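Pentalenene synthase (Streptomyces chartreusis NRRL 3882, PDB 6Q4S) probably converts (2E,6E)-farnesyl diphosphate with magnesium into the bicyclic sesquiterpenol 7-epi-alpha-eudesmol, as a member of the terpene synthase family. Local coordinates at residues 35-45 / 74-82; 149-159 / 174-182. All blocks are in the same frame, centred on the assembly; numbering follows the deposited sequence.

Overall arrangement
From the N terminus, the chain leaves helix 19-32, passes through 35-38 and enters helix 39-47. Helix 63-79 then returns to this place, and interaction 1 closes a mostly helical loop of 28 residues. It ties the N-terminal region to segment 74-82, which holds the start of the DDXXD motif. Further on, helix 136-161 is followed by helix 170-180. Interaction 2 packs these two against each other and closes a shorter loop of 14 residues. The two loops follow in series and neither nests in the other. Their centres lie about 21 Å apart, yet they touch: F79 of 74-82 packs its ring on H153 of 149-159, with the atoms F79 CE2 and H153 CD2 3.6 Å apart.

Interaction 1: 35-45 / 74-82; sequences LVRSRDGFEEY and SLAFLFDDQ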
loop_
_atom_site.group_PDB
_atom_site.type_symbol
_atom_site.label_atom_id
_atom_site.label_comp_id
_atom_site.label_asym_id
_atom_site.label_seq_id
_atom_site.Cartn_x
_atom_site.Cartn_y
_atom_site.Cartn_z
ATOM N N LEU A 35 17.678 19.453 -2.962
ATOM C CA LEU A 35 17.541 18.456 -4.045
ATOM C C LEU A 35 18.495 18.697 -5.178
ATOM O O LEU A 35 18.826 17.770 -5.895
ATOM C CB LEU A 35 16.108 18.421 -4.566
ATOM C CG LEU A 35 15.135 18.017 -3.457
ATOM C CD1 LEU A 35 13.715 18.144 -3.932
ATOM C CD2 LEU A 35 15.444 16.577 -3.011
ATOM N N VAL A 36 18.877 19.951 -5.398
ATOM C CA VAL A 36 19.980 20.274 -6.263
ATOM C C VAL A 36 21.046 20.931 -5.369
ATOM O O VAL A 36 20.721 21.615 -4.340
ATOM C CB VAL A 36 19.579 21.174 -7.445
ATOM C CG1 VAL A 36 18.430 20.588 -8.237
ATOM C CG2 VAL A 36 19.223 22.562 -6.984
ATOM N N ARG A 37 22.294 20.752 -5.793
ATOM C CA ARG A 37 23.485 21.137 -4.999
ATOM C C ARG A 37 24.477 22.107 -5.698
ATOM O O ARG A 37 25.384 22.591 -5.069
ATOM C CB ARG A 37 24.245 19.856 -4.591
ATOM C CG ARG A 37 23.429 18.879 -3.720
ATOM C CD ARG A 37 24.160 17.577 -3.371
ATOM N NE ARG A 37 24.570 16.787 -4.545
ATOM C CZ ARG A 37 23.793 15.953 -5.262
ATOM N NH1 ARG A 37 22.494 15.756 -4.972
ATOM N NH2 ARG A 37 24.325 15.303 -6.300
ATOM N N SER A 38 24.312 22.340 -6.993
ATOM C CA SER A 38 25.183 23.212 -7.763
ATOM C C SER A 38 24.365 23.927 -8.809
ATOM O O SER A 38 23.299 23.462 -9.233
ATOM C CB SER A 38 26.300 22.415 -8.438
ATOM O OG SER A 38 25.838 21.741 -9.587
ATOM N N ARG A 39 24.891 25.065 -9.245
ATOM C CA ARG A 39 24.281 25.843 -10.291
ATOM C C ARG A 39 24.062 25.021 -11.573
ATOM O O ARG A 39 22.977 25.078 -12.157
ATOM C CB ARG A 39 25.129 27.113 -10.563
ATOM C CG ARG A 39 24.524 28.095 -11.567
ATOM C CD ARG A 39 23.116 28.516 -11.186
ATOM N NE ARG A 39 22.559 29.492 -12.122
ATOM C CZ ARG A 39 22.924 30.784 -12.201
ATOM N NH1 ARG A 39 23.843 31.312 -11.393
ATOM N NH2 ARG A 39 22.330 31.577 -13.064
ATOM N N ASP A 40 25.081 24.282 -11.989
ATOM C CA ASP A 40 25.018 23.365 -13.161
ATOM C C ASP A 40 23.953 22.269 -13.006
ATOM O O ASP A 40 23.255 21.950 -13.953
ATOM C CB ASP A 40 26.353 22.630 -13.371
ATOM C CG ASP A 40 27.469 23.542 -13.934
ATOM O OD1 ASP A 40 27.255 24.781 -14.058
ATOM O OD2 ASP A 40 28.562 23.005 -14.257
ATOM N N GLY A 41 23.869 21.667 -11.828
ATOM C CA GLY A 41 22.838 20.666 -11.579
ATOM C C GLY A 41 21.476 21.283 -11.706
ATOM O O GLY A 41 20.570 20.701 -12.328
ATOM N N PHE A 42 21.337 22.496 -11.157
ATOM C CA PHE A 42 20.090 23.219 -11.243
ATOM C C PHE A 42 19.703 23.512 -12.670
ATOM O O PHE A 42 18.558 23.308 -13.049
ATOM C CB PHE A 42 20.178 24.541 -10.455
ATOM C CG PHE A 42 18.971 25.390 -10.557
ATOM C CD1 PHE A 42 17.787 24.966 -10.012
ATOM C CD2 PHE A 42 19.027 26.648 -11.141
ATOM C CE1 PHE A 42 16.660 25.753 -10.055
ATOM C CE2 PHE A 42 17.900 27.443 -11.194
ATOM C CZ PHE A 42 16.723 27.014 -10.632
ATOM N N GLU A 43 20.619 24.064 -13.454
ATOM C CA GLU A 43 20.275 24.399 -14.856
ATOM C C GLU A 43 19.921 23.126 -15.708
ATOM O O GLU A 43 19.015 23.139 -16.505
ATOM C CB GLU A 43 21.388 25.258 -15.482
ATOM C CG GLU A 43 21.617 26.631 -14.787
ATOM C CD GLU A 43 20.432 27.629 -14.865
ATOM O OE1 GLU A 43 19.541 27.495 -15.749
ATOM O OE2 GLU A 43 20.381 28.581 -14.040
ATOM N N GLU A 44 20.612 22.030 -15.468
ATOM C CA GLU A 44 20.235 20.697 -15.983
ATOM C C GLU A 44 18.797 20.335 -15.569
ATOM O O GLU A 44 17.976 20.040 -16.423
ATOM C CB GLU A 44 21.267 19.675 -15.473
ATOM C CG GLU A 44 20.961 18.200 -15.685
ATOM C CD GLU A 44 21.078 17.729 -17.136
ATOM O OE1 GLU A 44 21.272 18.573 -18.055
ATOM O OE2 GLU A 44 20.971 16.486 -17.349
ATOM N N TYR A 45 18.473 20.448 -14.269
ATOM C CA TYR A 45 17.097 20.242 -13.796
ATOM C C TYR A 45 16.102 21.155 -14.532
ATOM O O TYR A 45 15.080 20.714 -15.069
ATOM C CB TYR A 45 16.971 20.376 -12.241
ATOM C CG TYR A 45 15.522 20.332 -11.850
ATOM C CD1 TYR A 45 14.825 19.142 -11.946
ATOM C CD2 TYR A 45 14.797 21.501 -11.541
ATOM C CE1 TYR A 45 13.473 19.084 -11.707
ATOM C CE2 TYR A 45 13.453 21.448 -11.288
ATOM C CZ TYR A 45 12.779 20.230 -11.362
ATOM O OH TYR A 45 11.425 20.161 -11.167
ATOM N N SER A 74 9.157 16.784 -9.160
ATOM C CA SER A 74 10.564 16.825 -9.158
ATOM C C SER A 74 11.217 15.624 -8.430
ATOM O O SER A 74 12.358 15.288 -8.777
ATOM C CB SER A 74 11.122 18.150 -8.570
ATOM O OG SER A 74 10.943 18.250 -7.174
ATOM N N LEU A 75 10.524 15.054 -7.422
ATOM C CA LEU A 75 11.096 14.018 -6.534
ATOM C C LEU A 75 11.446 12.803 -7.327
ATOM O O LEU A 75 12.566 12.333 -7.259
ATOM C CB LEU A 75 10.153 13.607 -5.369
ATOM C CG LEU A 75 9.994 14.760 -4.420
ATOM C CD1 LEU A 75 9.062 14.468 -3.273
ATOM C CD2 LEU A 75 11.334 15.236 -3.934
ATOM N N ALA A 76 10.496 12.332 -8.095
ATOM C CA ALA A 76 10.704 11.183 -8.913
ATOM C C ALA A 76 11.830 11.375 -9.928
ATOM O O ALA A 76 12.632 10.490 -10.116
ATOM C CB ALA A 76 9.425 10.855 -9.628
ATOM N N PHE A 77 11.847 12.493 -10.632
ATOM C CA PHE A 77 12.837 12.726 -11.664
ATOM C C PHE A 77 14.226 13.026 -11.125
ATOM O O PHE A 77 15.217 12.752 -11.779
ATOM C CB PHE A 77 12.415 13.875 -12.576
ATOM C CG PHE A 77 11.318 13.519 -13.542
ATOM C CD1 PHE A 77 9.961 13.464 -13.129
ATOM C CD2 PHE A 77 11.620 13.264 -14.884
ATOM C CE1 PHE A 77 8.953 13.130 -14.030
ATOM C CE2 PHE A 77 10.599 12.930 -15.799
ATOM C CZ PHE A 77 9.266 12.881 -15.372
ATOM N N LEU A 78 14.303 13.623 -9.949
ATOM C CA LEU A 78 15.588 13.872 -9.339
ATOM C C LEU A 78 16.108 12.635 -8.639
ATOM O O LEU A 78 17.287 12.555 -8.366
ATOM C CB LEU A 78 15.523 15.008 -8.354
ATOM C CG LEU A 78 15.568 16.368 -9.083
ATOM C CD1 LEU A 78 15.213 17.509 -8.163
ATOM C CD2 LEU A 78 16.920 16.572 -9.775
ATOM N N PHE A 79 15.223 11.713 -8.321
ATOM C CA PHE A 79 15.571 10.550 -7.499
ATOM C C PHE A 79 16.900 9.869 -7.905
ATOM O O PHE A 79 17.863 9.997 -7.101
ATOM C CB PHE A 79 14.369 9.617 -7.374
ATOM C CG PHE A 79 14.619 8.369 -6.588
ATOM C CD1 PHE A 79 15.475 8.335 -5.551
ATOM C CD2 PHE A 79 13.891 7.245 -6.874
ATOM C CE1 PHE A 79 15.671 7.161 -4.835
ATOM C CE2 PHE A 79 14.083 6.067 -6.165
ATOM C CZ PHE A 79 15.003 6.033 -5.152
ATOM N N ASP A 80 17.040 9.247 -9.095
ATOM C CA ASP A 80 18.443 8.735 -9.532
ATOM C C ASP A 80 19.647 9.653 -9.213
ATOM O O ASP A 80 20.682 9.220 -8.676
ATOM C CB ASP A 80 18.555 8.333 -11.020
ATOM C CG ASP A 80 17.440 8.886 -11.869
ATOM O OD1 ASP A 80 17.374 10.140 -12.020
ATOM O OD2 ASP A 80 16.615 8.054 -12.341
ATOM N N ASP A 81 19.456 10.936 -9.486
ATOM C CA ASP A 81 20.526 11.944 -9.381
ATOM C C ASP A 81 20.883 12.341 -7.920
ATOM O O ASP A 81 21.758 13.159 -7.702
ATOM C CB ASP A 81 20.194 13.179 -10.283
ATOM C CG ASP A 81 19.832 12.773 -11.758
ATOM O OD1 ASP A 81 19.966 11.583 -12.118
ATOM O OD2 ASP A 81 19.396 13.625 -12.552
ATOM N N GLN A 82 20.260 11.736 -6.916
ATOM C CA GLN A 82 20.613 12.038 -5.525
ATOM C C GLN A 82 21.860 11.286 -5.035
ATOM O O GLN A 82 22.390 11.631 -3.975
ATOM C CB GLN A 82 19.412 11.743 -4.612
ATOM C CG GLN A 82 18.198 12.617 -4.912
ATOM C CD GLN A 82 18.474 14.098 -4.613
ATOM O OE1 GLN A 82 18.597 14.464 -3.474
ATOM N NE2 GLN A 82 18.579 14.917 -5.633
#
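Q82 reaches back to the backbone of L35 and makes the hydrogen bond of this contact. Q82 NE2 donates to L35 O over 2.9 Å, with an N-H...O angle of 157°. The oxygen lies in the plane of the Q82 amide and is met on a lone pair. A bend at chi2 (-65°) folds the Q82 chain so that its amide turns to this carbonyl. The other end of the amide, Q82 OE1, packs on L35 CD2 at 3.8 Å, so L35 meets both ends of the group.

L35 also carries the apolar part. L35 CB lies 3.8 Å from L78 CD1. Its CD1 branch reaches L75 CD2, and the two leucines cross obliquely. Y45 approaches L78 at about a right angle. Ring atom Y45 CD1 is 4.0 Å from L78 CD2. With Y45 CG anti to the backbone N (chi1 173°), the ring extends along 74-82 as far as S74, where Y45 OH lies 3.3 Å from S74 CB. Both hydroxyls bond outside the contact, Y45 to H26 and S74 to the carbonyl of N71. On the solvent side, the exposed R37 turns an edge of its guanidinium to the carbonyl oxygen of D81. R37 NH2 is 3.6 Å from D81 O, a loose approach.

D81 and Q82 belong to the DDXXD motif, whose D80 probably binds magnesium, as in a close relative. Helix 19-32 flanks the contact through W29 and W31. W48 packs on Y45 and L78, while helix 118-131 meets L75 and Q82.

Interaction 2: 149-159 / 174-182; sequences FLVAHCEEVDL and AEFRRRTVG
Two consecutive helices of the terpene synthase fold, 136-161 and 170-180, pack here as a knob in a hole, with F176 as the knob. Their segment axes come within 8.7 Å and cross at -124°. The F176 ring sits among A152, E155, E156 and L159. It points its CZ corner at the helix backbone, with F176 CZ 3.7 Å from A152 O. T180 CG2 lies over one face of the ring, and the same methyl touches A152 CB.

Alongside, R179 forms a salt bridge with E155, end-on, with two nitrogens. R179 NH1 donates to E155 OE1 at 2.9 Å, and R179 NH2 to E155 OE2 at 3.1 Å. The planes of the two groups are 59° apart, and OE2 is met from above the carboxylate plane. A bend at chi3 (54°) brings the guanidinium back over A152 CB, which covers one face. With an alanine at R179, the E155 carboxylate would probably lose its charge partner across this contact, and A152 CB the flat group over it.

Farther along, the F149 ring turns its edge to T180 O, with F149 CE1 3.4 Å from that oxygen. F149 CD1 lies 3.5 Å from G182 CA, where a side chain would clash and the positive phi also favours glycine. A water bridges the segments: it donates to E156 OE1 and, weakly, to T180 O, and it also bonds H153 ND1.

P108 of the second subunit packs on R179. R177, probably a substrate ligand as in a close relative, donates to T180 OG1 and pairs with D224. The contact thus joins knob-into-hole packing to what is probably the border of the active site, as in other terpene synthases.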
loop_
_atom_site.group_PDB
_atom_site.type_symbol
_atom_site.label_atom_id
_atom_site.label_comp_id
_atom_site.label_asym_id
_atom_site.label_seq_id
_atom_site.Cartn_x
_atom_site.Cartn_y
_atom_site.Cartn_z
ATOM N N PHE A 149 5.062 1.287 -8.227
ATOM C CA PHE A 149 5.940 2.056 -9.057
ATOM C C PHE A 149 7.371 2.006 -8.556
ATOM O O PHE A 149 8.339 1.790 -9.326
ATOM C CB PHE A 149 5.442 3.533 -9.200
ATOM C CG PHE A 149 6.505 4.473 -9.614
ATOM C CD1 PHE A 149 7.063 4.368 -10.877
ATOM C CD2 PHE A 149 7.015 5.426 -8.732
ATOM C CE1 PHE A 149 8.034 5.267 -11.298
ATOM C CE2 PHE A 149 8.029 6.286 -9.118
ATOM C CZ PHE A 149 8.536 6.192 -10.442
ATOM N N LEU A 150 7.547 2.257 -7.275
ATOM C CA LEU A 150 8.874 2.347 -6.779
ATOM C C LEU A 150 9.607 0.984 -6.715
ATOM O O LEU A 150 10.823 0.948 -6.920
ATOM C CB LEU A 150 8.912 3.018 -5.440
ATOM C CG LEU A 150 8.766 4.576 -5.471
ATOM C CD1 LEU A 150 8.540 5.061 -4.063
ATOM C CD2 LEU A 150 10.014 5.264 -6.043
ATOM N N VAL A 151 8.860 -0.081 -6.418
ATOM C CA VAL A 151 9.407 -1.420 -6.464
ATOM C C VAL A 151 9.937 -1.731 -7.886
ATOM O O VAL A 151 11.071 -2.196 -8.054
ATOM C CB VAL A 151 8.381 -2.469 -6.040
ATOM C CG1 VAL A 151 8.927 -3.897 -6.335
ATOM C CG2 VAL A 151 8.052 -2.336 -4.524
ATOM N N ALA A 152 9.103 -1.454 -8.876
ATOM C CA ALA A 152 9.429 -1.645 -10.251
ATOM C C ALA A 152 10.634 -0.787 -10.633
ATOM O O ALA A 152 11.510 -1.264 -11.378
ATOM C CB ALA A 152 8.252 -1.337 -11.103
ATOM N N HIS A 153 10.687 0.453 -10.143
ATOM C CA HIS A 153 11.878 1.271 -10.364
ATOM C C HIS A 153 13.138 0.597 -9.823
ATOM O O HIS A 153 14.173 0.630 -10.480
ATOM C CB HIS A 153 11.795 2.647 -9.718
ATOM C CG HIS A 153 13.020 3.497 -9.941
ATOM N ND1 HIS A 153 13.405 3.934 -11.191
ATOM C CD2 HIS A 153 13.967 3.953 -9.085
ATOM C CE1 HIS A 153 14.511 4.642 -11.101
ATOM N NE2 HIS A 153 14.852 4.711 -9.830
ATOM N N CYS A 154 13.084 0.055 -8.606
ATOM C CA CYS A 154 14.226 -0.720 -8.053
ATOM C C CYS A 154 14.583 -1.921 -8.925
ATOM O O CYS A 154 15.776 -2.216 -9.091
ATOM C CB CYS A 154 13.945 -1.182 -6.606
ATOM S SG CYS A 154 13.846 0.211 -5.476
ATOM N N GLU A 155 13.596 -2.644 -9.441
ATOM C CA GLU A 155 13.887 -3.749 -10.381
ATOM C C GLU A 155 14.646 -3.265 -11.659
ATOM O O GLU A 155 15.526 -3.968 -12.197
ATOM C CB GLU A 155 12.650 -4.524 -10.789
ATOM C CG GLU A 155 12.043 -5.293 -9.609
ATOM C CD GLU A 155 10.759 -5.941 -9.968
ATOM O OE1 GLU A 155 10.453 -6.086 -11.158
ATOM O OE2 GLU A 155 10.051 -6.364 -9.040
ATOM N N GLU A 156 14.299 -2.081 -12.148
ATOM C CA GLU A 156 14.972 -1.493 -13.331
ATOM C C GLU A 156 16.418 -1.130 -13.042
ATOM O O GLU A 156 17.318 -1.467 -13.819
ATOM C CB GLU A 156 14.199 -0.243 -13.763
ATOM C CG GLU A 156 14.621 0.508 -15.006
ATOM C CD GLU A 156 13.569 1.600 -15.325
ATOM O OE1 GLU A 156 13.331 2.535 -14.492
ATOM O OE2 GLU A 156 12.882 1.431 -16.320
ATOM N N VAL A 157 16.634 -0.494 -11.913
ATOM C CA VAL A 157 17.943 -0.183 -11.405
ATOM C C VAL A 157 18.845 -1.423 -11.220
ATOM O O VAL A 157 20.114 -1.358 -11.524
ATOM C CB VAL A 157 17.848 0.596 -10.090
ATOM C CG1 VAL A 157 19.187 0.668 -9.393
ATOM C CG2 VAL A 157 17.303 2.044 -10.320
ATOM N N ASP A 158 18.263 -2.508 -10.668
ATOM C CA ASP A 158 19.047 -3.742 -10.464
ATOM C C ASP A 158 19.353 -4.391 -11.817
ATOM O O ASP A 158 20.441 -4.912 -11.991
ATOM C CB ASP A 158 18.354 -4.766 -9.531
ATOM C CG ASP A 158 18.337 -4.339 -8.065
ATOM O OD1 ASP A 158 19.330 -3.746 -7.554
ATOM O OD2 ASP A 158 17.298 -4.623 -7.391
ATOM N N LEU A 159 18.399 -4.379 -12.740
ATOM C CA LEU A 159 18.577 -4.925 -14.095
ATOM C C LEU A 159 19.767 -4.313 -14.790
ATOM O O LEU A 159 20.509 -5.016 -15.487
ATOM C CB LEU A 159 17.395 -4.723 -15.014
ATOM C CG LEU A 159 16.354 -5.816 -15.253
ATOM C CD1 LEU A 159 15.335 -5.310 -16.264
ATOM C CD2 LEU A 159 16.979 -7.087 -15.793
ATOM N N ALA A 174 6.730 -5.271 -22.211
ATOM C CA ALA A 174 5.477 -4.551 -22.196
ATOM C C ALA A 174 4.867 -4.604 -20.802
ATOM O O ALA A 174 4.440 -3.578 -20.266
ATOM C CB ALA A 174 4.502 -5.142 -23.174
ATOM N N GLU A 175 4.851 -5.800 -20.199
ATOM C CA GLU A 175 4.360 -5.961 -18.803
ATOM C C GLU A 175 5.142 -5.114 -17.831
ATOM O O GLU A 175 4.551 -4.432 -17.014
ATOM C CB GLU A 175 4.454 -7.414 -18.315
ATOM C CG GLU A 175 3.726 -7.677 -16.997
ATOM C CD GLU A 175 3.648 -9.167 -16.619
ATOM O OE1 GLU A 175 4.090 -9.487 -15.482
ATOM O OE2 GLU A 175 3.158 -9.994 -17.449
ATOM N N PHE A 176 6.463 -5.197 -17.906
ATOM C CA PHE A 176 7.342 -4.419 -17.037
ATOM C C PHE A 176 7.189 -2.848 -17.182
ATOM O O PHE A 176 7.250 -2.080 -16.167
ATOM C CB PHE A 176 8.770 -4.780 -17.316
ATOM C CG PHE A 176 9.758 -4.244 -16.339
ATOM C CD1 PHE A 176 9.686 -4.552 -15.006
ATOM C CD2 PHE A 176 10.815 -3.452 -16.755
ATOM C CE1 PHE A 176 10.637 -4.060 -14.100
ATOM C CE2 PHE A 176 11.777 -2.987 -15.867
ATOM C CZ PHE A 176 11.682 -3.270 -14.527
ATOM N N ARG A 177 6.969 -2.417 -18.404
ATOM C CA ARG A 177 6.986 -0.980 -18.724
ATOM C C ARG A 177 5.697 -0.373 -18.168
ATOM O O ARG A 177 5.717 0.791 -17.772
ATOM C CB ARG A 177 7.052 -0.711 -20.202
ATOM C CG ARG A 177 7.081 0.766 -20.605
ATOM C CD ARG A 177 8.334 1.366 -20.061
ATOM N NE ARG A 177 8.488 2.701 -20.532
ATOM C CZ ARG A 177 8.657 3.758 -19.757
ATOM N NH1 ARG A 177 8.664 3.660 -18.404
ATOM N NH2 ARG A 177 8.751 4.936 -20.356
ATOM N N ARG A 178 4.624 -1.153 -18.178
ATOM C CA ARG A 178 3.383 -0.762 -17.493
ATOM C C ARG A 178 3.610 -0.439 -16.019
ATOM O O ARG A 178 2.991 0.485 -15.461
ATOM C CB ARG A 178 2.321 -1.820 -17.637
ATOM C CG ARG A 178 0.963 -1.409 -17.041
ATOM C CD ARG A 178 -0.040 -2.536 -17.091
ATOM N NE ARG A 178 -0.455 -2.823 -18.489
ATOM C CZ ARG A 178 -1.225 -3.854 -18.856
ATOM N NH1 ARG A 178 -1.664 -4.717 -17.962
ATOM N NH2 ARG A 178 -1.584 -4.016 -20.122
ATOM N N ARG A 179 4.510 -1.180 -15.407
ATOM C CA ARG A 179 4.830 -0.963 -14.005
ATOM C C ARG A 179 5.758 0.243 -13.788
ATOM O O ARG A 179 5.542 1.013 -12.885
ATOM C CB ARG A 179 5.426 -2.207 -13.377
ATOM C CG ARG A 179 4.564 -3.499 -13.536
ATOM C CD ARG A 179 5.349 -4.747 -13.133
ATOM N NE ARG A 179 5.922 -4.666 -11.789
ATOM C CZ ARG A 179 7.059 -5.221 -11.408
ATOM N NH1 ARG A 179 7.819 -5.900 -12.275
ATOM N NH2 ARG A 179 7.528 -5.018 -10.185
ATOM N N THR A 180 6.817 0.360 -14.575
ATOM C CA THR A 180 7.846 1.356 -14.362
ATOM C C THR A 180 7.369 2.766 -14.762
ATOM O O THR A 180 7.973 3.751 -14.347
ATOM C CB THR A 180 9.168 1.047 -15.151
ATOM O OG1 THR A 180 8.906 0.991 -16.551
ATOM C CG2 THR A 180 9.781 -0.316 -14.704
ATOM N N VAL A 181 6.366 2.860 -15.615
ATOM C CA VAL A 181 5.988 4.196 -16.114
ATOM C C VAL A 181 5.275 5.045 -15.025
ATOM O O VAL A 181 5.336 6.250 -15.091
ATOM C CB VAL A 181 5.154 4.117 -17.383
ATOM C CG1 VAL A 181 3.760 3.633 -17.119
ATOM C CG2 VAL A 181 5.083 5.461 -18.098
ATOM N N GLY A 182 4.646 4.412 -14.037
ATOM C CA GLY A 182 4.233 5.170 -12.822
ATOM C C GLY A 182 2.990 6.068 -13.030
ATOM O O GLY A 182 2.820 7.149 -12.392
HETATM O O HOH W 1 11.187 3.638 -13.367
#